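Local structure of threonine--tRNA ligase catalytic subunit (Aeropyrum pernix, 3A32) at residues A[8-13]-A[19-24]; A[42-47]-A[316-321]; A[223-228]-A[252-257]. The protein probably charges tRNA(Thr) with threonine in an ATP-dependent two-step reaction, as a homodimeric, zinc-binding class II synthetase that lacks an editing domain. One frame throughout, in Å; residues are numbered along the deposited sequence.

Interaction 1 (A[8-13]-A[19-24]). With SO4 (sulfate ion), chain B.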
loop_
_atom_site.group_PDB
_atom_site.type_symbol
_atom_site.label_atom_id
_atom_site.label_comp_id
_atom_site.label_asym_id
_atom_site.label_seq_id
_atom_site.Cartn_x
_atom_site.Cartn_y
_atom_site.Cartn_z
ATOM N N THR A 8 -26.785 1.057 9.518
ATOM C CA THR A 8 -25.900 1.963 8.785
ATOM C C THR A 8 -24.554 1.268 8.485
ATOM O O THR A 8 -24.306 0.154 8.969
ATOM C CB THR A 8 -25.698 3.256 9.597
ATOM O OG1 THR A 8 -24.953 2.946 10.766
ATOM C CG2 THR A 8 -27.098 3.851 10.017
ATOM N N HIS A 9 -23.713 1.905 7.649
ATOM C CA HIS A 9 -22.348 1.475 7.418
ATOM C C HIS A 9 -21.563 1.302 8.736
ATOM O O HIS A 9 -20.649 0.517 8.804
ATOM C CB HIS A 9 -21.633 2.477 6.493
ATOM C CG HIS A 9 -21.292 3.802 7.135
ATOM N ND1 HIS A 9 -22.191 4.843 7.252
ATOM C CD2 HIS A 9 -20.139 4.252 7.681
ATOM C CE1 HIS A 9 -21.606 5.878 7.831
ATOM N NE2 HIS A 9 -20.358 5.545 8.102
ATOM N N ILE A 10 -21.914 2.013 9.785
ATOM C CA ILE A 10 -21.249 1.810 11.117
ATOM C C ILE A 10 -21.510 0.393 11.639
ATOM O O ILE A 10 -20.634 -0.211 12.269
ATOM C CB ILE A 10 -21.715 2.899 12.179
ATOM C CG1 ILE A 10 -21.092 4.262 11.875
ATOM C CG2 ILE A 10 -21.323 2.538 13.621
ATOM C CD1 ILE A 10 -21.968 5.478 12.407
ATOM N N ASP A 11 -22.713 -0.109 11.378
ATOM C CA ASP A 11 -23.137 -1.467 11.725
ATOM C C ASP A 11 -22.494 -2.522 10.814
ATOM O O ASP A 11 -21.934 -3.501 11.289
ATOM C CB ASP A 11 -24.677 -1.570 11.597
ATOM C CG ASP A 11 -25.401 -0.679 12.612
ATOM O OD1 ASP A 11 -25.014 -0.723 13.797
ATOM O OD2 ASP A 11 -26.331 0.043 12.233
ATOM N N TYR A 12 -22.616 -2.329 9.508
ATOM C CA TYR A 12 -21.942 -3.200 8.544
ATOM C C TYR A 12 -20.434 -3.230 8.736
ATOM O O TYR A 12 -19.863 -4.317 8.763
ATOM C CB TYR A 12 -22.260 -2.760 7.112
ATOM C CG TYR A 12 -23.699 -2.952 6.741
ATOM C CD1 TYR A 12 -24.280 -4.234 6.742
ATOM C CD2 TYR A 12 -24.494 -1.869 6.444
ATOM C CE1 TYR A 12 -25.585 -4.418 6.405
ATOM C CE2 TYR A 12 -25.854 -2.036 6.129
ATOM C CZ TYR A 12 -26.367 -3.316 6.094
ATOM O OH TYR A 12 -27.663 -3.486 5.738
ATOM N N ALA A 13 -19.795 -2.057 8.885
ATOM C CA ALA A 13 -18.337 -2.040 9.013
ATOM C C ALA A 13 -17.892 -2.870 10.232
ATOM O O ALA A 13 -16.850 -3.491 10.195
ATOM C CB ALA A 13 -17.783 -0.587 9.091
ATOM N N THR A 19 -14.098 -2.301 10.524
ATOM C CA THR A 19 -13.616 -1.351 11.566
ATOM C C THR A 19 -13.921 -1.801 12.961
ATOM O O THR A 19 -14.754 -2.694 13.184
ATOM C CB THR A 19 -14.201 0.100 11.422
ATOM O OG1 THR A 19 -15.628 0.030 11.332
ATOM C CG2 THR A 19 -13.681 0.767 10.160
ATOM N N VAL A 20 -13.203 -1.193 13.902
ATOM C CA VAL A 20 -13.556 -1.211 15.311
ATOM C C VAL A 20 -14.611 -0.130 15.590
ATOM O O VAL A 20 -14.464 1.005 15.167
ATOM C CB VAL A 20 -12.287 -0.991 16.215
ATOM C CG1 VAL A 20 -12.701 -1.010 17.725
ATOM C CG2 VAL A 20 -11.214 -2.056 15.937
ATOM N N LYS A 21 -15.669 -0.477 16.306
ATOM C CA LYS A 21 -16.715 0.474 16.670
ATOM C C LYS A 21 -16.194 1.408 17.784
ATOM O O LYS A 21 -15.688 0.954 18.808
ATOM C CB LYS A 21 -17.970 -0.293 17.118
ATOM C CG LYS A 21 -19.292 0.337 16.685
ATOM C CD LYS A 21 -20.439 -0.673 16.617
ATOM C CE LYS A 21 -21.045 -0.891 17.997
ATOM N NZ LYS A 21 -22.347 -1.690 18.015
ATOM N N PRO A 22 -16.276 2.732 17.589
ATOM C CA PRO A 22 -15.725 3.677 18.598
ATOM C C PRO A 22 -16.308 3.495 19.980
ATOM O O PRO A 22 -15.616 3.707 20.974
ATOM C CB PRO A 22 -16.123 5.051 18.079
ATOM C CG PRO A 22 -16.367 4.834 16.575
ATOM C CD PRO A 22 -16.847 3.397 16.412
ATOM N N ASP A 23 -17.578 3.120 20.038
ATOM C CA ASP A 23 -18.267 2.980 21.292
ATOM C C ASP A 23 -18.365 1.551 21.797
ATOM O O ASP A 23 -19.055 1.333 22.765
ATOM C CB ASP A 23 -19.677 3.620 21.232
ATOM C CG ASP A 23 -20.544 3.059 20.115
ATOM O OD1 ASP A 23 -20.038 2.653 19.059
ATOM O OD2 ASP A 23 -21.771 3.052 20.278
ATOM N N SER A 24 -17.700 0.594 21.143
ATOM C CA SER A 24 -17.450 -0.735 21.728
ATOM C C SER A 24 -16.560 -0.553 22.960
ATOM O O SER A 24 -15.658 0.298 22.982
ATOM C CB SER A 24 -16.751 -1.698 20.726
ATOM O OG SER A 24 -17.623 -2.177 19.694
HETATM S S SO4 B . -28.857 -7.638 6.875
HETATM O O1 SO4 B . -28.931 -8.976 6.262
HETATM O O2 SO4 B . -28.804 -6.452 6.017
HETATM O O3 SO4 B . -30.123 -7.552 7.571
HETATM O O4 SO4 B . -27.695 -7.612 7.762
HETATM O O HOH W 1 -17.863 0.476 12.892
HETATM O O HOH W 2 -23.274 -2.541 15.325
#
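A13 and T19 meet where helix 9-15, opened by a capping box, gives way to the loop that follows it. The backbone N of T19 donates to A13 O at 3.0 Å. Beside it the methyl CB of A13 faces the hydroxyl of T19, 3.2 Å from OG1. A chi1 of 52° sets this OG1 between the backbone N and the carbonyl carbon of T19, where it meets both A13 CB and water 1. The same water donates a hydrogen bond to I10 O and is hydrogen-bonded to T19 OG1. Further along, K21 CG lies 4.3 Å from I10 CG2. The ammonium of K21 reaches D11 through water 2, with NZ and OD1 5.1 Å apart and not in direct contact. OD2, the other oxygen of D11, accepts from T8 N, while T8 OG1 takes a weak bond from I10 N; together they form the box. Helix 317-327 packs on helix 9-15 through L325, which touches H9 and A13. Y12, which takes no part in the contact with 19-24, donates to a sulfate, probably from the crystallisation liquor, that K7 and K396 also bind; sulfate O2 lies near the ring plane, 3.2 Å from Y12 OH.

Interaction 2 (A[42-47]-A[316-321]); sequences PLFSLG and SIERFL
F44 reaches from the loop between helices 34-37 and 48-65 to the N-terminal part of helix 317-327, which follows directly on strand 306-316 of the large mixed sheet of the class II synthetase core. The close part of the contact is small and buried. The far rim of the ring meets E318, whose CG lies near the ring plane at 4.0 Å from both CZ and CE2 of F44, so a methylene and not the carboxylate does the touching. L321 comes to the same ring at another point of its edge, CD2 standing 4.3 Å from F44 CE1. With chi1 at -76°, CG of F44 is anti to the carbonyl carbon, a setting that carries the ring toward the helix. E318 bends at chi2 (77°), turning its carboxylate off at 65° to the ring plane. Both carboxylate oxygens are engaged within the fold: OE1 accepts from T161 N, and OE2 forms a salt bridge with R52, which also makes a cation-pi contact with F44.

Away from the ring the two segments part. P42 points toward the helix, but its CG stays 4.8 Å from E318 CG; it touches V157 instead and is partly exposed. R319 is likewise partly exposed. S45 and L46 pack on N121 and E122 of the second subunit. At the start of the helix S316 serves as N-cap, its OG accepting from R319 N at 3.1 Å.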
loop_
_atom_site.group_PDB
_atom_site.type_symbol
_atom_site.label_atom_id
_atom_site.label_comp_id
_atom_site.label_asym_id
_atom_site.label_seq_id
_atom_site.Cartn_x
_atom_site.Cartn_y
_atom_site.Cartn_z
ATOM N N PRO A 42 -10.920 6.580 12.265
ATOM C CA PRO A 42 -11.371 5.205 11.990
ATOM C C PRO A 42 -10.265 4.181 12.221
ATOM O O PRO A 42 -9.154 4.294 11.702
ATOM C CB PRO A 42 -11.799 5.239 10.499
ATOM C CG PRO A 42 -12.154 6.649 10.244
ATOM C CD PRO A 42 -11.160 7.483 11.116
ATOM N N LEU A 43 -10.580 3.173 12.996
ATOM C CA LEU A 43 -9.571 2.148 13.235
ATOM C C LEU A 43 -9.980 0.926 12.451
ATOM O O LEU A 43 -10.953 0.262 12.788
ATOM C CB LEU A 43 -9.391 1.885 14.755
ATOM C CG LEU A 43 -8.537 0.731 15.280
ATOM C CD1 LEU A 43 -7.095 0.760 14.735
ATOM C CD2 LEU A 43 -8.589 0.724 16.876
ATOM N N PHE A 44 -9.283 0.680 11.363
ATOM C CA PHE A 44 -9.528 -0.500 10.548
ATOM C C PHE A 44 -9.044 -1.747 11.240
ATOM O O PHE A 44 -7.966 -1.767 11.844
ATOM C CB PHE A 44 -8.971 -0.325 9.126
ATOM C CG PHE A 44 -9.821 0.558 8.296
ATOM C CD1 PHE A 44 -10.855 0.030 7.553
ATOM C CD2 PHE A 44 -9.675 1.945 8.365
ATOM C CE1 PHE A 44 -11.681 0.876 6.806
ATOM C CE2 PHE A 44 -10.479 2.778 7.646
ATOM C CZ PHE A 44 -11.496 2.249 6.862
ATOM N N SER A 45 -9.873 -2.785 11.177
ATOM C CA SER A 45 -9.623 -3.980 11.962
ATOM C C SER A 45 -9.071 -5.126 11.045
ATOM O O SER A 45 -8.486 -4.869 9.972
ATOM C CB SER A 45 -10.911 -4.323 12.726
ATOM O OG SER A 45 -10.758 -5.533 13.415
ATOM N N LEU A 46 -9.247 -6.383 11.456
ATOM C CA LEU A 46 -8.646 -7.513 10.733
ATOM C C LEU A 46 -9.313 -7.728 9.370
ATOM O O LEU A 46 -8.619 -7.946 8.387
ATOM C CB LEU A 46 -8.714 -8.809 11.587
ATOM C CG LEU A 46 -7.489 -9.099 12.488
ATOM C CD1 LEU A 46 -7.014 -7.887 13.273
ATOM C CD2 LEU A 46 -7.711 -10.319 13.429
ATOM N N GLY A 47 -10.647 -7.672 9.313
ATOM C CA GLY A 47 -11.364 -7.745 8.057
ATOM C C GLY A 47 -11.085 -6.578 7.149
ATOM O O GLY A 47 -11.062 -6.731 5.906
ATOM N N SER A 316 -13.031 10.625 -1.046
ATOM C CA SER A 316 -12.628 9.952 0.168
ATOM C C SER A 316 -13.009 8.480 0.019
ATOM O O SER A 316 -14.157 8.149 -0.252
ATOM C CB SER A 316 -13.314 10.572 1.366
ATOM O OG SER A 316 -13.171 9.764 2.525
ATOM N N ILE A 317 -12.019 7.601 0.209
ATOM C CA ILE A 317 -12.198 6.142 0.149
ATOM C C ILE A 317 -13.037 5.636 1.317
ATOM O O ILE A 317 -13.939 4.836 1.115
ATOM C CB ILE A 317 -10.830 5.423 0.096
ATOM C CG1 ILE A 317 -10.244 5.624 -1.315
ATOM C CG2 ILE A 317 -10.994 3.876 0.407
ATOM C CD1 ILE A 317 -8.770 5.777 -1.325
ATOM N N GLU A 318 -12.746 6.113 2.527
ATOM C CA GLU A 318 -13.600 5.816 3.690
ATOM C C GLU A 318 -15.056 6.221 3.417
ATOM O O GLU A 318 -15.989 5.431 3.642
ATOM C CB GLU A 318 -13.049 6.537 4.943
ATOM C CG GLU A 318 -11.742 5.978 5.512
ATOM C CD GLU A 318 -10.514 6.380 4.711
ATOM O OE1 GLU A 318 -10.614 7.167 3.749
ATOM O OE2 GLU A 318 -9.420 5.889 5.028
ATOM N N ARG A 319 -15.258 7.446 2.923
ATOM C CA ARG A 319 -16.621 7.947 2.676
ATOM C C ARG A 319 -17.288 7.078 1.633
ATOM O O ARG A 319 -18.361 6.527 1.896
ATOM C CB ARG A 319 -16.632 9.384 2.210
ATOM C CG ARG A 319 -18.019 9.940 2.048
ATOM C CD ARG A 319 -18.048 11.367 1.469
ATOM N NE ARG A 319 -19.364 11.938 1.800
ATOM C CZ ARG A 319 -20.497 11.778 1.100
ATOM N NH1 ARG A 319 -20.535 11.131 -0.091
ATOM N NH2 ARG A 319 -21.621 12.313 1.589
ATOM N N PHE A 320 -16.633 6.923 0.471
ATOM C CA PHE A 320 -17.086 6.013 -0.597
ATOM C C PHE A 320 -17.475 4.662 -0.051
ATOM O O PHE A 320 -18.479 4.148 -0.409
ATOM C CB PHE A 320 -16.003 5.758 -1.677
ATOM C CG PHE A 320 -16.559 5.061 -2.878
ATOM C CD1 PHE A 320 -17.066 5.797 -3.947
ATOM C CD2 PHE A 320 -16.662 3.668 -2.904
ATOM C CE1 PHE A 320 -17.661 5.143 -5.053
ATOM C CE2 PHE A 320 -17.237 3.009 -4.000
ATOM C CZ PHE A 320 -17.742 3.746 -5.070
ATOM N N LEU A 321 -16.600 4.063 0.757
ATOM C CA LEU A 321 -16.827 2.751 1.358
ATOM C C LEU A 321 -18.046 2.776 2.295
ATOM O O LEU A 321 -18.841 1.846 2.269
ATOM C CB LEU A 321 -15.560 2.243 2.062
ATOM C CG LEU A 321 -15.760 0.873 2.715
ATOM C CD1 LEU A 321 -16.005 -0.212 1.647
ATOM C CD2 LEU A 321 -14.566 0.479 3.631
#

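Interaction 3 (A[223-228]-A[252-257]); sequences EEWEGA and GEAAFY
The six-membered ring of W225 drives its rim against the backbone of 254-257, within the class II synthetase core. CH2 lies 3.3 Å from A255 O, close to the ring plane, and CZ2 is 3.8 Å from F256 O, also at the edge. The methyl of A254 joins this first shell, with CB at 3.6 Å from CZ3 of W225. The side chains of F256 and Y257 point away from the helix, that of Y257 approaching the zinc ligand H310, and the ring of F256 takes CD2 of Y257 over the centre of one face.

Behind the rim, W225 is held by its NE1, which donates to M219 O, and by edge-to-face contacts with F285 and F218. With chi1 at -85°, CG of W225 is anti to the carbonyl carbon, which carries the six-membered ring to residues 254-257. An alanine here would probably leave M219 O without its indole donor and open a gap beside A254 CB and the A255 carbonyl.

The contact thus joins helix 222-243 to the loop after the outermost strand 246-250 of the large mixed sheet, with A255 and Y257 on Q282 of strand 273-284, farther into the sheet.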
loop_
_atom_site.group_PDB
_atom_site.type_symbol
_atom_site.label_atom_id
_atom_site.label_comp_id
_atom_site.label_asym_id
_atom_site.label_seq_id
_atom_site.Cartn_x
_atom_site.Cartn_y
_atom_site.Cartn_z
ATOM N N GLU A 223 -9.484 34.372 -19.961
ATOM C CA GLU A 223 -8.984 33.340 -20.872
ATOM C C GLU A 223 -8.872 31.944 -20.227
ATOM O O GLU A 223 -9.321 30.930 -20.794
ATOM C CB GLU A 223 -7.639 33.791 -21.477
ATOM C CG GLU A 223 -7.761 35.003 -22.465
ATOM C CD GLU A 223 -7.775 36.410 -21.807
ATOM O OE1 GLU A 223 -7.435 36.572 -20.610
ATOM O OE2 GLU A 223 -8.119 37.389 -22.517
ATOM N N GLU A 224 -8.294 31.916 -19.030
ATOM C CA GLU A 224 -8.187 30.720 -18.189
ATOM C C GLU A 224 -9.534 30.081 -17.924
ATOM O O GLU A 224 -9.711 28.881 -18.182
ATOM C CB GLU A 224 -7.529 31.085 -16.872
ATOM C CG GLU A 224 -6.027 31.218 -16.978
ATOM C CD GLU A 224 -5.463 31.884 -15.752
ATOM O OE1 GLU A 224 -5.624 33.106 -15.651
ATOM O OE2 GLU A 224 -4.901 31.196 -14.859
ATOM N N TRP A 225 -10.485 30.892 -17.425
ATOM C CA TRP A 225 -11.819 30.447 -17.084
ATOM C C TRP A 225 -12.571 29.918 -18.331
ATOM O O TRP A 225 -13.200 28.842 -18.310
ATOM C CB TRP A 225 -12.560 31.604 -16.382
ATOM C CG TRP A 225 -12.286 31.674 -14.887
ATOM C CD1 TRP A 225 -11.403 32.491 -14.252
ATOM C CD2 TRP A 225 -12.876 30.846 -13.862
ATOM N NE1 TRP A 225 -11.411 32.241 -12.884
ATOM C CE2 TRP A 225 -12.291 31.223 -12.625
ATOM C CE3 TRP A 225 -13.822 29.813 -13.877
ATOM C CZ2 TRP A 225 -12.639 30.627 -11.416
ATOM C CZ3 TRP A 225 -14.190 29.227 -12.663
ATOM C CH2 TRP A 225 -13.602 29.648 -11.449
ATOM N N GLU A 226 -12.456 30.648 -19.438
ATOM C CA GLU A 226 -13.078 30.256 -20.702
ATOM C C GLU A 226 -12.504 28.994 -21.287
ATOM O O GLU A 226 -13.248 28.166 -21.720
ATOM C CB GLU A 226 -12.986 31.389 -21.722
ATOM C CG GLU A 226 -13.878 32.552 -21.301
ATOM C CD GLU A 226 -13.901 33.710 -22.286
ATOM O OE1 GLU A 226 -12.847 34.021 -22.888
ATOM O OE2 GLU A 226 -14.987 34.318 -22.420
ATOM N N GLY A 227 -11.197 28.847 -21.314
ATOM C CA GLY A 227 -10.565 27.624 -21.810
ATOM C C GLY A 227 -10.929 26.414 -20.948
ATOM O O GLY A 227 -11.244 25.371 -21.475
ATOM N N ALA A 228 -10.929 26.583 -19.621
ATOM C CA ALA A 228 -11.320 25.533 -18.651
ATOM C C ALA A 228 -12.788 25.175 -18.706
ATOM O O ALA A 228 -13.111 24.030 -18.870
ATOM C CB ALA A 228 -10.873 25.908 -17.211
ATOM N N GLY A 252 -21.821 30.242 -11.408
ATOM C CA GLY A 252 -21.429 30.864 -10.161
ATOM C C GLY A 252 -21.086 29.910 -9.039
ATOM O O GLY A 252 -20.848 30.362 -7.917
ATOM N N GLU A 253 -21.039 28.604 -9.313
ATOM C CA GLU A 253 -20.773 27.617 -8.243
ATOM C C GLU A 253 -19.349 27.120 -8.172
ATOM O O GLU A 253 -19.007 26.364 -7.262
ATOM C CB GLU A 253 -21.717 26.405 -8.277
ATOM C CG GLU A 253 -23.240 26.729 -8.199
ATOM C CD GLU A 253 -23.747 27.342 -6.883
ATOM O OE1 GLU A 253 -23.011 27.417 -5.870
ATOM O OE2 GLU A 253 -24.926 27.768 -6.872
ATOM N N ALA A 254 -18.513 27.516 -9.122
ATOM C CA ALA A 254 -17.103 27.061 -9.113
ATOM C C ALA A 254 -16.381 27.485 -7.831
ATOM O O ALA A 254 -16.797 28.416 -7.153
ATOM C CB ALA A 254 -16.361 27.593 -10.334
ATOM N N ALA A 255 -15.291 26.810 -7.507
ATOM C CA ALA A 255 -14.322 27.348 -6.520
ATOM C C ALA A 255 -13.767 28.690 -7.016
ATOM O O ALA A 255 -13.713 28.923 -8.220
ATOM C CB ALA A 255 -13.164 26.372 -6.329
ATOM N N PHE A 256 -13.296 29.525 -6.099
ATOM C CA PHE A 256 -12.579 30.752 -6.457
ATOM C C PHE A 256 -11.400 30.531 -7.379
ATOM O O PHE A 256 -11.037 31.458 -8.104
ATOM C CB PHE A 256 -12.154 31.606 -5.216
ATOM C CG PHE A 256 -10.950 31.061 -4.432
ATOM C CD1 PHE A 256 -9.649 31.455 -4.756
ATOM C CD2 PHE A 256 -11.143 30.177 -3.354
ATOM C CE1 PHE A 256 -8.539 30.970 -4.054
ATOM C CE2 PHE A 256 -10.057 29.660 -2.620
ATOM C CZ PHE A 256 -8.734 30.050 -2.973
ATOM N N TYR A 257 -10.790 29.343 -7.351
ATOM C CA TYR A 257 -9.579 29.048 -8.167
ATOM C C TYR A 257 -9.814 28.208 -9.402
ATOM O O TYR A 257 -8.833 27.820 -10.048
ATOM C CB TYR A 257 -8.466 28.345 -7.347
ATOM C CG TYR A 257 -8.991 27.156 -6.575
ATOM C CD1 TYR A 257 -8.969 25.865 -7.105
ATOM C CD2 TYR A 257 -9.571 27.343 -5.313
ATOM C CE1 TYR A 257 -9.493 24.778 -6.361
ATOM C CE2 TYR A 257 -10.092 26.284 -4.576
ATOM C CZ TYR A 257 -10.032 25.005 -5.095
ATOM O OH TYR A 257 -10.572 23.996 -4.320
#

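How the interactions relate
Interactions 1 and 2 are neighbours, their centres 10 Å apart, and they are joined directly: V20 N lies 2.9 Å from L43 O, a probable hydrogen bond, and T19 CG2 packs 3.9 Å from F44 CE1. T19 therefore touches A13 in one contact and F44 in the other. Helix 317-327 serves both, through its N-terminal part in interaction 2 and through L325 in interaction 1. Interaction 3 is remote, with its centre 34 Å from that of interaction 2 and 40 Å from that of interaction 1, although in sequence it is nested within the loop that interaction 2 closes. It alone approaches the zinc site, the Y257 side chain being about 8 Å from the metal and about 5 Å from the side chain of its ligand H310.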